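Local coordinates for protein cysteine desulfurase (Stenotrophomonas maltophilia, PDB 6WCI) that probably removes sulfur from L-cysteine with the help of pyridoxal 5'-phosphate, leaving L-alanine and passing the sulfur to a carrier, at residues D88-A93 with G296-A301; T160-E165 with R178-P183. One frame throughout, in Å; residues are numbered along the deposited sequence.

Interaction 1. Residues D88-A93 with G296-A301; sequences DAYEGA and GTPNIA. With EDO (1,2-ethanediol), chain D.
Tyr90 of helix 81-101 packs on the loop 296-299, which borders the second subunit's cofactor, and on Ile300 at the start of helix 300-316. CG of Tyr90 stands anti to its own N (chi1 172°), which carries the phenol away from its helix and brings the hydroxyl end up to the proline ring. Tyr90 OH lies 3.2 Å from Pro298 CB, and Tyr90 CZ follows at 3.5 Å; the two side chains cross at about a right angle. Nearer the CB end of the ring, Tyr90 CD1 lies 4.3 Å from Ile300 CA, an oblique approach. The two segments meet by van der Waals contact, the phenol oxygen included. A 1,2-ethanediol, probably from the crystallisation liquor, sits alongside: its O1 accepts a nearly straight bond from Asn299 N (3.0 Å, 170°), and its C2 is 3.6 Å from Tyr90 OH. Asn299 turns its side chain elsewhere, OD1 capping Gly302 N and also bonding Thr251 OG1 of the second subunit. Thr297 OG1 bonds the lysine-pyridoxal phosphate group of that subunit. Active sites built at the dimer interface from both subunits characterise the fold-type I PLP enzymes, to which class-V aminotransferases belong.

Interaction 2. Residues T160-E165 with R178-P183; sequences TIRVAE and RAAMTP
Arg162 reaches from strand 160-164 to the end of helix 174-180, and a single nitrogen, NH1, makes both of its polar contacts there. The firmer bond goes to Thr182 OG1, 3.0 Å from Arg162 NH1 with an N-H...O angle of 165°, and the hydroxyl oxygen lies close to the guanidinium plane. A second, weak bond runs from Arg162 NH1 to Ala180 O, also 3.0 Å but bent to 133°. Both oxygens meet the guanidinium at its edge, where they help to fix its rotation. The arginine chain is extended as far as CD and then bends at chi3 (-61°), which swings the charged end toward the turn after the helix. That turn is an inverse gamma turn centred on Met181, with Thr182 N weakly bonded to Ala180 O; the same carbonyl thus serves the turn and the arginine. In the fold, strand 160-164 is an outermost strand of the seven-stranded mixed sheet within this chain, and helix 174-180 forms the beta-alpha-beta crossover from it to the parallel strand 185-191. Hydrocarbon contact is much looser than this polar grip: Arg162 CD comes no nearer to Ala180 CB than 4.4 Å. On the outer side the contact lies at the protein surface, with Arg162 and Thr182 both partly exposed. Beyond the two segments, Glu184 OE2 hydrogen-bonds Thr182 OG1 and forms a long, weak ion pair with Arg162 NH2, so that its negative charge probably helps to orient the guanidinium.

Overall arrangement
Interactions 1 and 2 lie on opposite sides of the chain's centre, about 39 Å apart between centres and about 29 Å between nearest atoms, and do not touch. In sequence, segments 160-165 and 178-183 are nested within the long excursion closed by 88-93 and 296-301. The two differ in their relation to catalysis: interaction 1 borders a PLP site, through Thr297 and the cofactor-bearing lysine of the second subunit, whereas interaction 2 joins the edge strand 160-164 to the end of helix 174-180. Interaction 1 also meets that subunit through its Thr251; near interaction 2, Phe281 of the second subunit packs on Ile161 and Val163, strand neighbours of Arg162 that take no part in the contact.

Interaction 1. Residues D88-A93 with G296-A301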
loop_
_atom_site.group_PDB
_atom_site.type_symbol
_atom_site.label_atom_id
_atom_site.label_comp_id
_atom_site.label_asym_id
_atom_site.label_seq_id
_atom_site.Cartn_x
_atom_site.Cartn_y
_atom_site.Cartn_z
ATOM N N ASP B 88 14.766 11.966 -3.140
ATOM C CA ASP B 88 14.576 13.302 -2.578
ATOM C C ASP B 88 13.099 13.673 -2.525
ATOM O O ASP B 88 12.635 14.267 -1.546
ATOM C CB ASP B 88 15.363 14.331 -3.386
ATOM C CG ASP B 88 16.861 14.112 -3.296
ATOM O OD1 ASP B 88 17.292 13.246 -2.501
ATOM O OD2 ASP B 88 17.610 14.798 -4.017
ATOM N N ALA B 89 12.344 13.324 -3.564
ATOM C CA ALA B 89 10.916 13.626 -3.566
ATOM C C ALA B 89 10.180 12.820 -2.501
ATOM O O ALA B 89 9.293 13.342 -1.810
ATOM C CB ALA B 89 10.339 13.347 -4.955
ATOM N N TYR B 90 10.547 11.550 -2.345
ATOM C CA TYR B 90 9.835 10.675 -1.422
ATOM C C TYR B 90 10.119 11.056 0.025
ATOM O O TYR B 90 9.193 11.241 0.825
ATOM C CB TYR B 90 10.224 9.226 -1.700
ATOM C CG TYR B 90 9.712 8.225 -0.692
ATOM C CD1 TYR B 90 8.361 7.886 -0.632
ATOM C CD2 TYR B 90 10.588 7.585 0.178
ATOM C CE1 TYR B 90 7.893 6.956 0.303
ATOM C CE2 TYR B 90 10.137 6.657 1.100
ATOM C CZ TYR B 90 8.795 6.339 1.158
ATOM O OH TYR B 90 8.366 5.403 2.083
ATOM N N GLU B 91 11.397 11.179 0.383
ATOM C CA GLU B 91 11.714 11.642 1.724
ATOM C C GLU B 91 11.294 13.090 1.920
ATOM O O GLU B 91 10.980 13.485 3.043
ATOM C CB GLU B 91 13.202 11.461 2.017
ATOM C CG GLU B 91 13.628 9.997 2.172
ATOM C CD GLU B 91 12.932 9.273 3.340
ATOM O OE1 GLU B 91 12.471 9.945 4.290
ATOM O OE2 GLU B 91 12.852 8.021 3.302
ATOM N N GLY B 92 11.288 13.894 0.853
ATOM C CA GLY B 92 10.735 15.237 0.964
ATOM C C GLY B 92 9.271 15.222 1.364
ATOM O O GLY B 92 8.811 16.081 2.120
ATOM N N ALA B 93 8.525 14.228 0.878
ATOM C CA ALA B 93 7.106 14.131 1.197
ATOM C C ALA B 93 6.896 13.772 2.658
ATOM O O ALA B 93 5.946 14.246 3.288
ATOM C CB ALA B 93 6.440 13.095 0.297
ATOM N N GLY B 296 10.097 -3.223 2.070
ATOM C CA GLY B 296 9.906 -3.325 0.636
ATOM C C GLY B 296 9.695 -1.972 -0.035
ATOM O O GLY B 296 9.749 -0.910 0.588
ATOM N N THR B 297 9.453 -2.021 -1.341
ATOM C CA THR B 297 9.340 -0.784 -2.119
ATOM C C THR B 297 8.111 0.006 -1.669
ATOM O O THR B 297 7.008 -0.551 -1.592
ATOM C CB THR B 297 9.266 -1.077 -3.624
ATOM O OG1 THR B 297 10.433 -1.796 -4.044
ATOM C CG2 THR B 297 9.212 0.232 -4.426
ATOM N N PRO B 298 8.257 1.288 -1.346
ATOM C CA PRO B 298 7.098 2.079 -0.906
ATOM C C PRO B 298 6.150 2.390 -2.057
ATOM O O PRO B 298 6.406 2.113 -3.231
ATOM C CB PRO B 298 7.730 3.361 -0.355
ATOM C CG PRO B 298 9.189 3.024 -0.135
ATOM C CD PRO B 298 9.512 2.045 -1.231
ATOM N N ASN B 299 5.013 2.985 -1.701
ATOM C CA ASN B 299 4.146 3.594 -2.709
ATOM C C ASN B 299 4.759 4.948 -3.042
ATOM O O ASN B 299 4.338 5.994 -2.545
ATOM C CB ASN B 299 2.714 3.726 -2.194
ATOM C CG ASN B 299 1.768 4.296 -3.231
ATOM O OD1 ASN B 299 2.138 4.468 -4.391
ATOM N ND2 ASN B 299 0.536 4.620 -2.808
ATOM N N ILE B 300 5.793 4.917 -3.888
ATOM C CA ILE B 300 6.578 6.118 -4.155
ATOM C C ILE B 300 5.704 7.208 -4.756
ATOM O O ILE B 300 5.757 8.369 -4.340
ATOM C CB ILE B 300 7.757 5.808 -5.094
ATOM C CG1 ILE B 300 8.659 4.718 -4.513
ATOM C CG2 ILE B 300 8.550 7.051 -5.301
ATOM C CD1 ILE B 300 9.721 4.237 -5.511
ATOM N N ALA B 301 4.925 6.857 -5.778
ATOM C CA ALA B 301 4.122 7.861 -6.466
ATOM C C ALA B 301 3.051 8.406 -5.540
ATOM O O ALA B 301 2.864 9.624 -5.439
ATOM C CB ALA B 301 3.492 7.261 -7.718
HETATM C C1 EDO D . 5.220 3.368 2.380
HETATM O O1 EDO D . 4.504 2.876 1.233
HETATM C C2 EDO D . 6.391 2.462 2.768
HETATM O O2 EDO D . 5.979 1.102 3.008
#

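Interaction 2. Residues T160-E165 with R178-P183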
loop_
_atom_site.group_PDB
_atom_site.type_symbol
_atom_site.label_atom_id
_atom_site.label_comp_id
_atom_site.label_asym_id
_atom_site.label_seq_id
_atom_site.Cartn_x
_atom_site.Cartn_y
_atom_site.Cartn_z
ATOM N N THR B 160 -9.507 -8.598 27.094
ATOM C CA THR B 160 -10.929 -8.365 26.919
ATOM C C THR B 160 -11.148 -6.935 26.452
ATOM O O THR B 160 -10.353 -6.040 26.749
ATOM C CB THR B 160 -11.711 -8.643 28.210
ATOM O OG1 THR B 160 -11.519 -7.575 29.145
ATOM C CG2 THR B 160 -11.230 -9.945 28.841
ATOM N N ILE B 161 -12.221 -6.735 25.688
ATOM C CA ILE B 161 -12.567 -5.428 25.144
ATOM C C ILE B 161 -13.724 -4.856 25.950
ATOM O O ILE B 161 -14.727 -5.543 26.183
ATOM C CB ILE B 161 -12.925 -5.532 23.655
ATOM C CG1 ILE B 161 -11.668 -5.850 22.830
ATOM C CG2 ILE B 161 -13.593 -4.251 23.177
ATOM C CD1 ILE B 161 -11.914 -5.846 21.355
ATOM N N ARG B 162 -13.589 -3.601 26.368
ATOM C CA ARG B 162 -14.631 -2.883 27.091
ATOM C C ARG B 162 -14.972 -1.622 26.310
ATOM O O ARG B 162 -14.101 -1.023 25.677
ATOM C CB ARG B 162 -14.157 -2.547 28.514
ATOM C CG ARG B 162 -15.125 -1.755 29.367
ATOM C CD ARG B 162 -14.459 -1.372 30.675
ATOM N NE ARG B 162 -14.060 -2.546 31.450
ATOM C CZ ARG B 162 -13.236 -2.500 32.493
ATOM N NH1 ARG B 162 -12.723 -1.333 32.866
ATOM N NH2 ARG B 162 -12.918 -3.613 33.157
ATOM N N VAL B 163 -16.245 -1.223 26.330
ATOM C CA VAL B 163 -16.736 -0.148 25.461
ATOM C C VAL B 163 -16.873 1.142 26.256
ATOM O O VAL B 163 -17.430 1.148 27.358
ATOM C CB VAL B 163 -18.078 -0.516 24.801
ATOM C CG1 VAL B 163 -18.542 0.625 23.877
ATOM C CG2 VAL B 163 -17.952 -1.797 24.006
ATOM N N ALA B 164 -16.373 2.240 25.694
ATOM C CA ALA B 164 -16.591 3.572 26.247
ATOM C C ALA B 164 -17.813 4.200 25.576
ATOM O O ALA B 164 -17.818 4.406 24.359
ATOM C CB ALA B 164 -15.344 4.436 26.056
ATOM N N GLU B 165 -18.845 4.512 26.367
ATOM C CA GLU B 165 -20.138 4.844 25.789
ATOM C C GLU B 165 -20.211 6.307 25.358
ATOM O O GLU B 165 -19.382 7.145 25.716
ATOM C CB GLU B 165 -21.280 4.550 26.777
ATOM C CG GLU B 165 -21.631 3.069 26.967
ATOM C CD GLU B 165 -21.691 2.269 25.653
ATOM O OE1 GLU B 165 -21.975 2.846 24.576
ATOM O OE2 GLU B 165 -21.449 1.040 25.703
ATOM N N ARG B 178 -13.859 8.087 32.426
ATOM C CA ARG B 178 -13.030 8.040 33.627
ATOM C C ARG B 178 -13.385 6.839 34.493
ATOM O O ARG B 178 -12.494 6.148 35.008
ATOM C CB ARG B 178 -13.182 9.331 34.426
ATOM C CG ARG B 178 -12.312 10.467 33.939
ATOM C CD ARG B 178 -12.490 11.704 34.804
ATOM N NE ARG B 178 -13.718 12.424 34.483
ATOM C CZ ARG B 178 -13.828 13.291 33.482
ATOM N NH1 ARG B 178 -12.780 13.532 32.706
ATOM N NH2 ARG B 178 -14.983 13.911 33.255
ATOM N N ALA B 179 -14.678 6.568 34.660
ATOM C CA ALA B 179 -15.078 5.408 35.445
ATOM C C ALA B 179 -14.622 4.111 34.788
ATOM O O ALA B 179 -14.370 3.120 35.485
ATOM C CB ALA B 179 -16.595 5.403 35.646
ATOM N N ALA B 180 -14.494 4.109 33.456
ATOM C CA ALA B 180 -14.096 2.917 32.717
ATOM C C ALA B 180 -12.590 2.702 32.695
ATOM O O ALA B 180 -12.146 1.590 32.386
ATOM C CB ALA B 180 -14.606 2.991 31.275
ATOM N N MET B 181 -11.800 3.730 33.006
ATOM C CA MET B 181 -10.339 3.649 32.928
ATOM C C MET B 181 -9.764 3.155 34.260
ATOM O O MET B 181 -9.132 3.890 35.023
ATOM C CB MET B 181 -9.755 5.001 32.530
ATOM C CG MET B 181 -10.022 5.405 31.107
ATOM S SD MET B 181 -9.107 6.896 30.656
ATOM C CE MET B 181 -9.763 8.045 31.847
ATOM N N THR B 182 -9.989 1.872 34.522
ATOM C CA THR B 182 -9.511 1.208 35.729
ATOM C C THR B 182 -8.108 0.667 35.507
ATOM O O THR B 182 -7.618 0.635 34.381
ATOM C CB THR B 182 -10.479 0.091 36.111
ATOM O OG1 THR B 182 -10.669 -0.768 34.978
ATOM C CG2 THR B 182 -11.820 0.678 36.554
ATOM N N PRO B 183 -7.417 0.230 36.569
ATOM C CA PRO B 183 -6.023 -0.215 36.394
ATOM C C PRO B 183 -5.833 -1.360 35.412
ATOM O O PRO B 183 -4.725 -1.503 34.876
ATOM C CB PRO B 183 -5.605 -0.625 37.812
ATOM C CG PRO B 183 -6.425 0.252 38.682
ATOM C CD PRO B 183 -7.755 0.380 37.999
#